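Local coordinates for protein betaine aldehyde dehydrogenase (Staphylococcus aureus subsp. aureus COL, PDB 4QTO) that probably catalyses the NAD-dependent oxidation of betaine aldehyde to glycine betaine, as a tetrameric member of the aldehyde dehydrogenase family, at residues A[281-286]-A[436-441]; A[50-55]-A[62-67]; A[137-142]-A[474-479]; A[159-164]-A[508-513]. All coordinates share one frame; numbering follows the deposited sequence. Where two conformers were deposited one is given.

Contact 1: residues A[281-286]-A[436-441]; sequences GGKNPN and NDSIYG
The Y440 ring lies against bare backbone: CA of G282 sits over one face of it, 3.9 Å from the ring centroid. This is a CH-pi contact, 28° off the ring normal. No hydrogen bond joins 281-286 to 436-441, which lead into the adjacent parallel strands 285-288 and 443-447. Around the ring, O of G281 comes to 3.5 Å from CD1 of Y440, and N of K283 approaches CB of Y440 at the same distance. CB of K283 is 3.7 Å from CD2 of Y440, on the other side of CG from CD1. The opposite face of the ring is met by CG1 of I439, its own neighbour in sequence. Y440 has CG beside its backbone N (chi1 -69°), which lays the ring along G281-K283. S438 shapes the loop as an ST turn, its OG accepting from N of Y440 at 2.9 Å. The chain of K283 bends away, and its NZ bonds to O of E413. S486 ties the segments from outside, since its OG bonds both O of G281 and N of G441. The aromatic face thus meets peptide and CA atoms, so this buried contact depends on close fit, while its polar groups bond to residues around it.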
loop_
_atom_site.group_PDB
_atom_site.type_symbol
_atom_site.label_atom_id
_atom_site.label_comp_id
_atom_site.label_asym_id
_atom_site.label_seq_id
_atom_site.Cartn_x
_atom_site.Cartn_y
_atom_site.Cartn_z
ATOM N N GLY A 281 23.493 -1.844 -17.433
ATOM C CA GLY A 281 23.438 -1.259 -18.768
ATOM C C GLY A 281 22.452 -1.960 -19.653
ATOM O O GLY A 281 21.724 -2.834 -19.217
ATOM N N GLY A 282 22.420 -1.560 -20.904
ATOM C CA GLY A 282 21.463 -2.100 -21.822
ATOM C C GLY A 282 21.748 -1.854 -23.289
ATOM O O GLY A 282 22.720 -1.256 -23.652
ATOM N N LYS A 283 20.886 -2.401 -24.117
ATOM C CA LYS A 283 20.880 -2.187 -25.585
ATOM C C LYS A 283 19.484 -1.625 -25.782
ATOM O O LYS A 283 18.531 -2.349 -26.104
ATOM C CB LYS A 283 21.018 -3.528 -26.309
ATOM C CG LYS A 283 20.822 -3.449 -27.787
ATOM C CD LYS A 283 21.716 -2.407 -28.425
ATOM C CE LYS A 283 23.177 -2.699 -28.180
ATOM N NZ LYS A 283 24.042 -1.897 -29.072
ATOM N N ASN A 284 19.368 -0.310 -25.587
ATOM C CA ASN A 284 18.036 0.274 -25.441
ATOM C C ASN A 284 17.427 0.697 -26.742
ATOM O O ASN A 284 18.042 1.490 -27.458
ATOM C CB ASN A 284 18.158 1.454 -24.485
ATOM C CG ASN A 284 18.921 1.080 -23.227
ATOM O OD1 ASN A 284 18.470 0.292 -22.428
ATOM N ND2 ASN A 284 20.169 1.575 -23.130
ATOM N N PRO A 285 16.228 0.179 -27.045
ATOM C CA PRO A 285 15.596 0.517 -28.306
ATOM C C PRO A 285 14.922 1.880 -28.334
ATOM O O PRO A 285 14.278 2.270 -27.364
ATOM C CB PRO A 285 14.576 -0.595 -28.468
ATOM C CG PRO A 285 14.152 -0.918 -27.077
ATOM C CD PRO A 285 15.405 -0.766 -26.261
ATOM N N ASN A 286 14.997 2.547 -29.487
ATOM C CA ASN A 286 14.294 3.818 -29.725
ATOM C C ASN A 286 13.447 3.516 -30.956
ATOM O O ASN A 286 13.967 3.447 -32.084
ATOM C CB ASN A 286 15.300 4.920 -29.947
ATOM C CG ASN A 286 14.651 6.270 -30.064
ATOM O OD1 ASN A 286 13.418 6.362 -30.134
ATOM N ND2 ASN A 286 15.457 7.319 -30.085
ATOM N N ASN A 436 12.798 -6.664 -28.449
ATOM C CA ASN A 436 12.954 -7.661 -27.405
ATOM C C ASN A 436 14.039 -8.697 -27.708
ATOM O O ASN A 436 14.382 -9.506 -26.822
ATOM C CB ASN A 436 11.625 -8.360 -27.125
ATOM C CG ASN A 436 10.683 -7.510 -26.303
ATOM O OD1 ASN A 436 11.116 -6.650 -25.517
ATOM N ND2 ASN A 436 9.405 -7.792 -26.423
ATOM N N ASP A 437 14.618 -8.617 -28.906
ATOM C CA ASP A 437 15.658 -9.570 -29.312
ATOM C C ASP A 437 17.047 -9.067 -28.908
ATOM O O ASP A 437 17.834 -8.585 -29.752
ATOM C CB ASP A 437 15.620 -9.797 -30.821
ATOM C CG ASP A 437 16.575 -10.896 -31.270
ATOM O OD1 ASP A 437 16.940 -11.726 -30.427
ATOM O OD2 ASP A 437 16.957 -10.939 -32.482
ATOM N N SER A 438 17.302 -9.068 -27.599
ATOM C CA SER A 438 18.621 -8.748 -27.053
ATOM C C SER A 438 18.651 -9.405 -25.692
ATOM O O SER A 438 17.621 -9.889 -25.189
ATOM C CB SER A 438 18.949 -7.226 -26.891
ATOM O OG SER A 438 18.544 -6.677 -25.664
ATOM N N ILE A 439 19.828 -9.438 -25.097
ATOM C CA ILE A 439 19.944 -10.018 -23.766
ATOM C C ILE A 439 19.585 -9.019 -22.690
ATOM O O ILE A 439 19.497 -9.416 -21.517
ATOM C CB ILE A 439 21.383 -10.530 -23.481
ATOM C CG1 ILE A 439 22.405 -9.378 -23.474
ATOM C CG2 ILE A 439 21.800 -11.586 -24.500
ATOM C CD1 ILE A 439 23.790 -9.778 -22.963
ATOM N N TYR A 440 19.359 -7.760 -23.068
ATOM C CA TYR A 440 19.169 -6.680 -22.128
ATOM C C TYR A 440 17.703 -6.338 -21.898
ATOM O O TYR A 440 16.810 -6.938 -22.497
ATOM C CB TYR A 440 19.950 -5.461 -22.613
ATOM C CG TYR A 440 21.475 -5.633 -22.520
ATOM C CD1 TYR A 440 22.101 -5.583 -21.283
ATOM C CD2 TYR A 440 22.239 -5.764 -23.629
ATOM C CE1 TYR A 440 23.468 -5.686 -21.150
ATOM C CE2 TYR A 440 23.630 -5.863 -23.514
ATOM C CZ TYR A 440 24.223 -5.831 -22.276
ATOM O OH TYR A 440 25.593 -5.906 -22.076
ATOM N N GLY A 441 17.451 -5.368 -21.031
ATOM C CA GLY A 441 16.067 -5.003 -20.716
ATOM C C GLY A 441 15.932 -3.781 -19.838
ATOM O O GLY A 441 15.084 -3.758 -18.933
#

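Contact 2: residues A[50-55]-A[62-67]; sequences RDIINP and FTVSEG
R50-P55 and F62-G67 lie on the two strands of a beta hairpin, 49-54 and 59-65, an antiparallel pair near the start of the aldehyde dehydrogenase chain. R50 and V64 form a hydrogen-bonded pair, with N of R50 2.8 Å from O of V64 and the return bond from N of V64 to O of R50. I52 and F62 form the next such pair, through N of I52 and O of F62. The face bearing R50, I52, F62 and V64 is the tightly packed one. CD1 of I52 reaches CG2 of V64 at 4.2 Å, the two side chains crossing at about a right angle. Helix 211-223 packs on F62 and V64, and D121 of helix 111-122 on I52. The face bearing D51 and T63 is looser and more exposed. There the two side chains lie side by side, and OG1 of T63 donates to OD1 of D51 at 2.7 Å, from above the carboxylate plane. E66, two residues on from V64, turns back to R50 through a bend at chi2 (82°). The salt bridge is two-pronged and side-on. NE of R50 is 2.8 Å from OE1 of E66, and NH2 of R50 is 2.9 Å from OE2 of E66. Both oxygens lie close to the guanidinium plane and are met on their syn sides, although the guanidinium and carboxylate planes are turned 38° apart.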
loop_
_atom_site.group_PDB
_atom_site.type_symbol
_atom_site.label_atom_id
_atom_site.label_comp_id
_atom_site.label_asym_id
_atom_site.label_seq_id
_atom_site.Cartn_x
_atom_site.Cartn_y
_atom_site.Cartn_z
ATOM N N ARG A 50 46.829 6.921 -6.792
ATOM C CA ARG A 50 46.381 6.897 -8.167
ATOM C C ARG A 50 46.181 8.312 -8.664
ATOM O O ARG A 50 45.620 9.150 -7.970
ATOM C CB ARG A 50 45.049 6.132 -8.259
ATOM C CG ARG A 50 44.387 6.238 -9.619
ATOM C CD ARG A 50 43.045 5.525 -9.609
ATOM N NE ARG A 50 43.229 4.074 -9.476
ATOM C CZ ARG A 50 43.334 3.236 -10.473
ATOM N NH1 ARG A 50 43.207 3.688 -11.718
ATOM N NH2 ARG A 50 43.517 1.958 -10.222
ATOM N N ASP A 51 46.701 8.585 -9.859
ATOM C CA ASP A 51 46.518 9.874 -10.517
ATOM C C ASP A 51 45.209 9.838 -11.329
ATOM O O ASP A 51 44.947 8.881 -12.085
ATOM C CB ASP A 51 47.680 10.179 -11.457
ATOM C CG ASP A 51 48.965 10.506 -10.730
ATOM O OD1 ASP A 51 48.988 10.701 -9.502
ATOM O OD2 ASP A 51 49.988 10.584 -11.418
ATOM N N ILE A 52 44.388 10.851 -11.102
ATOM C CA ILE A 52 43.084 11.050 -11.710
ATOM C C ILE A 52 43.306 12.010 -12.884
ATOM O O ILE A 52 44.012 13.013 -12.757
ATOM C CB ILE A 52 42.090 11.636 -10.685
ATOM C CG1 ILE A 52 42.004 10.711 -9.476
ATOM C CG2 ILE A 52 40.712 11.868 -11.297
ATOM C CD1 ILE A 52 41.703 9.265 -9.808
ATOM N N ILE A 53 42.665 11.703 -14.006
ATOM C CA ILE A 53 42.841 12.429 -15.250
ATOM C C ILE A 53 41.576 13.162 -15.694
ATOM O O ILE A 53 40.450 12.743 -15.373
ATOM C CB ILE A 53 43.187 11.374 -16.324
ATOM C CG1 ILE A 53 44.418 10.556 -15.880
ATOM C CG2 ILE A 53 43.409 11.996 -17.676
ATOM C CD1 ILE A 53 44.643 9.290 -16.693
ATOM N N ASN A 54 41.771 14.260 -16.414
ATOM C CA ASN A 54 40.676 15.004 -17.049
ATOM C C ASN A 54 40.631 14.443 -18.498
ATOM O O ASN A 54 41.589 14.618 -19.248
ATOM C CB ASN A 54 40.994 16.488 -17.087
ATOM C CG ASN A 54 39.963 17.304 -17.875
ATOM O OD1 ASN A 54 39.045 16.760 -18.518
ATOM N ND2 ASN A 54 40.151 18.612 -17.883
ATOM N N PRO A 55 39.534 13.800 -18.924
ATOM C CA PRO A 55 39.513 13.234 -20.281
ATOM C C PRO A 55 39.574 14.252 -21.436
ATOM O O PRO A 55 39.843 13.889 -22.581
ATOM C CB PRO A 55 38.198 12.467 -20.328
ATOM C CG PRO A 55 37.339 13.171 -19.330
ATOM C CD PRO A 55 38.263 13.609 -18.215
ATOM N N PHE A 62 44.558 15.346 -10.177
ATOM C CA PHE A 62 44.486 15.066 -8.737
ATOM C C PHE A 62 45.112 13.714 -8.463
ATOM O O PHE A 62 45.234 12.883 -9.357
ATOM C CB PHE A 62 43.017 15.049 -8.302
ATOM C CG PHE A 62 42.776 15.389 -6.846
ATOM C CD1 PHE A 62 43.130 16.630 -6.338
ATOM C CD2 PHE A 62 42.096 14.511 -6.013
ATOM C CE1 PHE A 62 42.864 16.965 -5.003
ATOM C CE2 PHE A 62 41.838 14.839 -4.699
ATOM C CZ PHE A 62 42.194 16.061 -4.201
ATOM N N THR A 63 45.509 13.502 -7.213
ATOM C CA THR A 63 46.089 12.225 -6.808
ATOM C C THR A 63 45.380 11.795 -5.526
ATOM O O THR A 63 45.306 12.574 -4.566
ATOM C CB THR A 63 47.596 12.332 -6.574
ATOM O OG1 THR A 63 48.231 12.707 -7.807
ATOM C CG2 THR A 63 48.163 10.986 -6.104
ATOM N N VAL A 64 44.874 10.563 -5.511
ATOM C CA VAL A 64 44.150 10.050 -4.363
ATOM C C VAL A 64 44.740 8.729 -3.848
ATOM O O VAL A 64 45.494 8.037 -4.550
ATOM C CB VAL A 64 42.650 9.812 -4.696
ATOM C CG1 VAL A 64 42.000 11.114 -5.146
ATOM C CG2 VAL A 64 42.512 8.738 -5.760
ATOM N N SER A 65 44.384 8.391 -2.614
ATOM C CA SER A 65 44.786 7.108 -2.046
ATOM C C SER A 65 44.224 5.952 -2.857
ATOM O O SER A 65 43.112 6.031 -3.393
ATOM C CB SER A 65 44.258 6.946 -0.635
ATOM O OG SER A 65 44.837 7.908 0.221
ATOM N N GLU A 66 45.007 4.877 -2.966
ATOM C CA GLU A 66 44.601 3.634 -3.671
ATOM C C GLU A 66 44.628 2.555 -2.555
ATOM O O GLU A 66 45.687 2.004 -2.201
ATOM C CB GLU A 66 45.576 3.312 -4.770
ATOM C CG GLU A 66 45.281 2.030 -5.541
ATOM C CD GLU A 66 44.244 2.200 -6.641
ATOM O OE1 GLU A 66 43.631 3.269 -6.804
ATOM O OE2 GLU A 66 44.146 1.236 -7.442
ATOM N N GLY A 67 43.461 2.317 -1.981
ATOM C CA GLY A 67 43.306 1.442 -0.825
ATOM C C GLY A 67 43.576 -0.031 -1.054
ATOM O O GLY A 67 43.573 -0.508 -2.193
#

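Contact 3: residues A[137-142]-A[474-479]; sequences HNVFMY and YFAQAP
A water joins Y142 to Q477 with two short bonds: it is 2.8 Å from OH of Y142 and donates to O of Q477, also at 2.8 Å. No direct hydrogen bond links helix segment 137-142 to the loop 474-479. The rest of the contact is apolar or made by the Y142 ring. CG of Y142 stands anti to the backbone N (chi1 175°), which carries the ring out over the loop. O of A476 lies over one ring face, offset toward the rim, with 3.4 Å to CE2 of Y142. N of Q477 is above the same face. CG of Q477 comes from the same side, at the CD1-CE1 rim, 3.8 Å from CE1 of Y142, and the ring and amide planes are 68° apart. CB of A476 fits against the helix, 3.5 Å from CB of Y142 and 4.2 Å from CG2 of V139. The loop bends here in a type I turn from F475 to A478, closed by N of A478 on O of F475. Q477 sends NE2 to D148 and E94 of the third subunit, and N138 OD1 meets K98 of that subunit. F475 packs on H505 and P158 of the second subunit. The loop therefore rests on helix 126-146 by shape and one bridging water, while NE2 of Q477 bonds to the third subunit.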
loop_
_atom_site.group_PDB
_atom_site.type_symbol
_atom_site.label_atom_id
_atom_site.label_comp_id
_atom_site.label_asym_id
_atom_site.label_seq_id
_atom_site.Cartn_x
_atom_site.Cartn_y
_atom_site.Cartn_z
ATOM N N HIS A 137 19.946 16.559 -5.709
ATOM C CA HIS A 137 19.221 17.206 -4.630
ATOM C C HIS A 137 17.832 16.558 -4.466
ATOM O O HIS A 137 17.402 16.250 -3.333
ATOM C CB HIS A 137 19.041 18.711 -4.928
ATOM C CG HIS A 137 18.120 19.411 -3.975
ATOM N ND1 HIS A 137 18.497 19.761 -2.705
ATOM C CD2 HIS A 137 16.827 19.792 -4.105
ATOM C CE1 HIS A 137 17.484 20.367 -2.098
ATOM N NE2 HIS A 137 16.473 20.434 -2.942
ATOM N N ASN A 138 17.126 16.358 -5.580
ATOM C CA ASN A 138 15.804 15.759 -5.538
ATOM C C ASN A 138 15.791 14.294 -5.097
ATOM O O ASN A 138 14.843 13.865 -4.456
ATOM C CB ASN A 138 15.072 15.959 -6.838
ATOM C CG ASN A 138 14.632 17.402 -7.016
ATOM O OD1 ASN A 138 14.306 18.083 -6.006
ATOM N ND2 ASN A 138 14.550 17.861 -8.255
ATOM N N VAL A 139 16.844 13.529 -5.411
ATOM C CA VAL A 139 16.936 12.159 -4.932
ATOM C C VAL A 139 17.039 12.120 -3.406
ATOM O O VAL A 139 16.310 11.420 -2.697
ATOM C CB VAL A 139 18.128 11.446 -5.591
ATOM C CG1 VAL A 139 18.471 10.117 -4.893
ATOM C CG2 VAL A 139 17.858 11.209 -7.061
ATOM N N PHE A 140 17.977 12.883 -2.869
ATOM C CA PHE A 140 18.106 12.951 -1.423
ATOM C C PHE A 140 16.815 13.458 -0.769
ATOM O O PHE A 140 16.396 12.929 0.251
ATOM C CB PHE A 140 19.322 13.774 -0.939
ATOM C CG PHE A 140 20.661 13.063 -1.100
ATOM C CD1 PHE A 140 21.033 12.086 -0.202
ATOM C CD2 PHE A 140 21.551 13.426 -2.081
ATOM C CE1 PHE A 140 22.254 11.427 -0.311
ATOM C CE2 PHE A 140 22.787 12.769 -2.186
ATOM C CZ PHE A 140 23.135 11.776 -1.298
ATOM N N MET A 141 16.194 14.478 -1.361
ATOM C CA MET A 141 14.978 15.040 -0.755
ATOM C C MET A 141 13.842 14.032 -0.769
ATOM O O MET A 141 13.085 13.942 0.203
ATOM C CB MET A 141 14.539 16.325 -1.437
ATOM C CG MET A 141 13.498 17.094 -0.633
ATOM S SD MET A 141 14.132 17.710 0.943
ATOM C CE MET A 141 15.321 18.895 0.261
ATOM N N TYR A 142 13.734 13.254 -1.846
ATOM C CA TYR A 142 12.698 12.231 -1.965
ATOM C C TYR A 142 12.824 11.171 -0.862
ATOM O O TYR A 142 11.857 10.895 -0.143
ATOM C CB TYR A 142 12.766 11.531 -3.337
ATOM C CG TYR A 142 11.785 10.377 -3.459
ATOM C CD1 TYR A 142 10.445 10.601 -3.790
ATOM C CD2 TYR A 142 12.192 9.055 -3.220
ATOM C CE1 TYR A 142 9.544 9.536 -3.896
ATOM C CE2 TYR A 142 11.300 8.017 -3.293
ATOM C CZ TYR A 142 9.988 8.252 -3.637
ATOM O OH TYR A 142 9.112 7.185 -3.748
ATOM N N TYR A 474 14.160 10.012 -15.964
ATOM C CA TYR A 474 14.157 9.152 -14.773
ATOM C C TYR A 474 14.008 10.131 -13.604
ATOM O O TYR A 474 14.332 11.333 -13.738
ATOM C CB TYR A 474 15.407 8.283 -14.612
ATOM C CG TYR A 474 16.733 9.006 -14.774
ATOM C CD1 TYR A 474 17.214 9.902 -13.823
ATOM C CD2 TYR A 474 17.497 8.798 -15.919
ATOM C CE1 TYR A 474 18.413 10.583 -14.022
ATOM C CE2 TYR A 474 18.697 9.456 -16.115
ATOM C CZ TYR A 474 19.150 10.344 -15.165
ATOM O OH TYR A 474 20.336 11.022 -15.368
ATOM N N PHE A 475 13.470 9.652 -12.491
ATOM C CA PHE A 475 13.300 10.505 -11.329
ATOM C C PHE A 475 13.076 9.654 -10.081
ATOM O O PHE A 475 12.633 8.502 -10.165
ATOM C CB PHE A 475 12.180 11.571 -11.505
ATOM C CG PHE A 475 10.941 11.071 -12.184
ATOM C CD1 PHE A 475 10.031 10.264 -11.544
ATOM C CD2 PHE A 475 10.667 11.438 -13.494
ATOM C CE1 PHE A 475 8.897 9.810 -12.184
ATOM C CE2 PHE A 475 9.535 10.986 -14.132
ATOM C CZ PHE A 475 8.622 10.196 -13.477
ATOM N N ALA A 476 13.375 10.259 -8.923
ATOM C CA ALA A 476 13.358 9.546 -7.653
ATOM C C ALA A 476 12.021 8.914 -7.301
ATOM O O ALA A 476 11.978 7.908 -6.609
ATOM C CB ALA A 476 13.794 10.480 -6.546
ATOM N N GLN A 477 10.939 9.472 -7.836
ATOM C CA GLN A 477 9.614 8.943 -7.530
ATOM C C GLN A 477 9.277 7.580 -8.162
ATOM O O GLN A 477 8.343 6.923 -7.681
ATOM C CB GLN A 477 8.544 9.954 -7.934
ATOM C CG GLN A 477 8.529 11.265 -7.112
ATOM C CD GLN A 477 9.607 12.308 -7.469
ATOM O OE1 GLN A 477 10.381 12.175 -8.429
ATOM N NE2 GLN A 477 9.646 13.378 -6.673
ATOM N N ALA A 478 10.031 7.160 -9.169
ATOM C CA ALA A 478 9.711 5.906 -9.904
ATOM C C ALA A 478 10.910 4.980 -9.957
ATOM O O ALA A 478 12.030 5.432 -10.187
ATOM C CB ALA A 478 9.275 6.262 -11.322
ATOM N N PRO A 479 10.697 3.668 -9.821
ATOM C CA PRO A 479 11.793 2.695 -9.837
ATOM C C PRO A 479 12.418 2.529 -11.199
ATOM O O PRO A 479 11.734 2.642 -12.228
ATOM C CB PRO A 479 11.119 1.403 -9.417
ATOM C CG PRO A 479 9.704 1.559 -9.905
ATOM C CD PRO A 479 9.389 3.023 -9.602
HETATM O O HOH W 1 6.954 7.717 -5.408
#

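Contact 4: residues A[159-164]-A[508-513]; sequences IPDTES and TNTNPQ
D161 faces T510 and N511 across the contact. Its CB lies 3.8 Å from both OG1 of T510 and CB of N511. CG comes next to CB of N511. At the tip, OD2 is 3.7 Å from ND2 of N511, a distance too long for a hydrogen bond. The D161 and N511 side chains lie side by side, with carboxylate and amide planes 80° apart. The backbone of D161 holds more firmly: N of T510 donates to O of D161 at 3.0 Å, from above the carbonyl plane. Further along, E163 and T508 form a hydrogen-bonded pair, with N of each donating to O of the other. T162 and N509 form the non-hydrogen-bonded pair, and CA of T162 is 3.1 Å from O of T508. T162 puts OG1 between its backbone N and carbonyl carbon (chi1 63°), where it donates to O of I159 at 2.7 Å. OD1 of N509 accepts from N of N511 in an Asx turn. A water lies between E163 and T508, near OE2 of the one and OG1 of the other. OE1 of E163 forms a salt bridge with K165 of the fourth subunit, and T508 pairs in parallel with a strand of the second subunit. This is antiparallel pairing at the strand ends of the projecting beta arm, typical of the oligomerisation domain of tetrameric aldehyde dehydrogenases.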
loop_
_atom_site.group_PDB
_atom_site.type_symbol
_atom_site.label_atom_id
_atom_site.label_comp_id
_atom_site.label_asym_id
_atom_site.label_seq_id
_atom_site.Cartn_x
_atom_site.Cartn_y
_atom_site.Cartn_z
ATOM N N ILE A 159 -4.625 -17.649 13.022
ATOM C CA ILE A 159 -4.574 -18.449 14.247
ATOM C C ILE A 159 -5.222 -17.637 15.370
ATOM O O ILE A 159 -4.761 -16.549 15.719
ATOM C CB ILE A 159 -3.117 -18.780 14.682
ATOM C CG1 ILE A 159 -2.351 -19.430 13.534
ATOM C CG2 ILE A 159 -3.151 -19.676 15.921
ATOM C CD1 ILE A 159 -0.888 -19.697 13.830
ATOM N N PRO A 160 -6.303 -18.159 15.953
ATOM C CA PRO A 160 -6.890 -17.398 17.066
ATOM C C PRO A 160 -5.905 -17.195 18.228
ATOM O O PRO A 160 -5.023 -18.021 18.459
ATOM C CB PRO A 160 -8.096 -18.246 17.480
ATOM C CG PRO A 160 -8.414 -19.102 16.279
ATOM C CD PRO A 160 -7.088 -19.349 15.600
ATOM N N ASP A 161 -6.065 -16.095 18.940
ATOM C CA ASP A 161 -5.214 -15.779 20.098
ATOM C C ASP A 161 -3.735 -15.632 19.732
ATOM O O ASP A 161 -2.845 -16.115 20.432
ATOM C CB ASP A 161 -5.398 -16.774 21.250
ATOM C CG ASP A 161 -6.790 -16.707 21.861
ATOM O OD1 ASP A 161 -7.343 -15.610 21.965
ATOM O OD2 ASP A 161 -7.327 -17.768 22.228
ATOM N N THR A 162 -3.490 -14.981 18.601
ATOM C CA THR A 162 -2.144 -14.595 18.216
ATOM C C THR A 162 -2.164 -13.177 17.631
ATOM O O THR A 162 -3.219 -12.711 17.140
ATOM C CB THR A 162 -1.515 -15.514 17.138
ATOM O OG1 THR A 162 -2.298 -15.432 15.931
ATOM C CG2 THR A 162 -1.415 -16.938 17.614
ATOM N N GLU A 163 -1.016 -12.507 17.711
ATOM C CA GLU A 163 -0.810 -11.209 17.094
ATOM C C GLU A 163 0.286 -11.445 16.088
ATOM O O GLU A 163 1.330 -12.040 16.427
ATOM C CB GLU A 163 -0.328 -10.157 18.085
ATOM C CG GLU A 163 -0.113 -8.813 17.395
ATOM C CD GLU A 163 0.748 -7.809 18.136
ATOM O OE1 GLU A 163 0.218 -6.694 18.300
ATOM O OE2 GLU A 163 1.943 -8.089 18.484
ATOM N N SER A 164 0.092 -10.935 14.880
ATOM C CA SER A 164 1.044 -11.103 13.795
ATOM C C SER A 164 1.409 -9.766 13.205
ATOM O O SER A 164 0.519 -8.986 12.843
ATOM C CB SER A 164 0.399 -11.967 12.702
ATOM O OG SER A 164 1.205 -12.112 11.518
ATOM N N THR A 508 3.175 -13.431 18.109
ATOM C CA THR A 508 3.034 -13.618 19.530
ATOM C C THR A 508 1.811 -14.476 19.822
ATOM O O THR A 508 0.706 -14.160 19.352
ATOM C CB THR A 508 2.866 -12.253 20.238
ATOM O OG1 THR A 508 4.008 -11.430 19.961
ATOM C CG2 THR A 508 2.733 -12.438 21.763
ATOM N N ASN A 509 1.991 -15.563 20.581
ATOM C CA ASN A 509 0.871 -16.402 20.993
ATOM C C ASN A 509 0.430 -15.837 22.340
ATOM O O ASN A 509 1.158 -15.930 23.329
ATOM C CB ASN A 509 1.267 -17.856 21.088
ATOM C CG ASN A 509 0.094 -18.758 21.371
ATOM O OD1 ASN A 509 -0.888 -18.349 22.020
ATOM N ND2 ASN A 509 0.197 -20.031 20.962
ATOM N N THR A 510 -0.758 -15.239 22.333
ATOM C CA THR A 510 -1.298 -14.593 23.507
ATOM C C THR A 510 -2.036 -15.521 24.465
ATOM O O THR A 510 -2.487 -15.066 25.514
ATOM C CB THR A 510 -2.179 -13.397 23.138
ATOM O OG1 THR A 510 -3.340 -13.835 22.427
ATOM C CG2 THR A 510 -1.402 -12.404 22.287
ATOM N N ASN A 511 -2.201 -16.783 24.111
ATOM C CA ASN A 511 -2.825 -17.746 25.041
ATOM C C ASN A 511 -2.168 -19.098 24.797
ATOM O O ASN A 511 -2.790 -20.043 24.337
ATOM C CB ASN A 511 -4.313 -17.804 24.793
ATOM C CG ASN A 511 -5.018 -18.674 25.814
ATOM O OD1 ASN A 511 -4.536 -18.824 26.937
ATOM N ND2 ASN A 511 -6.138 -19.253 25.427
ATOM N N PRO A 512 -0.872 -19.201 25.121
ATOM C CA PRO A 512 -0.167 -20.414 24.739
ATOM C C PRO A 512 -0.583 -21.656 25.495
ATOM O O PRO A 512 -0.761 -21.621 26.724
ATOM C CB PRO A 512 1.303 -20.085 25.004
ATOM C CG PRO A 512 1.302 -18.886 25.863
ATOM C CD PRO A 512 0.008 -18.184 25.719
ATOM N N GLN A 513 -0.702 -22.752 24.759
ATOM C CA GLN A 513 -1.120 -24.014 25.332
ATOM C C GLN A 513 -0.160 -25.096 24.935
ATOM O O GLN A 513 0.400 -25.058 23.840
ATOM C CB GLN A 513 -2.521 -24.400 24.834
ATOM C CG GLN A 513 -3.594 -23.383 25.160
ATOM C CD GLN A 513 -3.800 -23.205 26.650
ATOM O OE1 GLN A 513 -3.760 -24.164 27.415
ATOM N NE2 GLN A 513 -4.049 -21.972 27.073
HETATM O O HOH W 2 -2.966 -19.189 20.142
HETATM O O HOH W 3 3.635 -10.057 17.513
#

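In the fold
Contacts 1 and 3 are buried, contact 2 is partly buried and contact 4 lies at the surface, about 46 Å from the centre of the chain. Neither buried contact has a direct hydrogen bond across it: in each, a tyrosine ring lies against the backbone of the other segment. Contacts 2 and 4 are antiparallel strand pairs, the first a local hairpin, the second joining distant parts of the chain. Contacts 1 and 2 touch no other subunit, and their centres are about 33 Å apart. Contacts 3 and 4 both touch the second subunit. In those two, charged and amide groups bond across subunits, whereas contact 2 keeps its salt bridge within the chain.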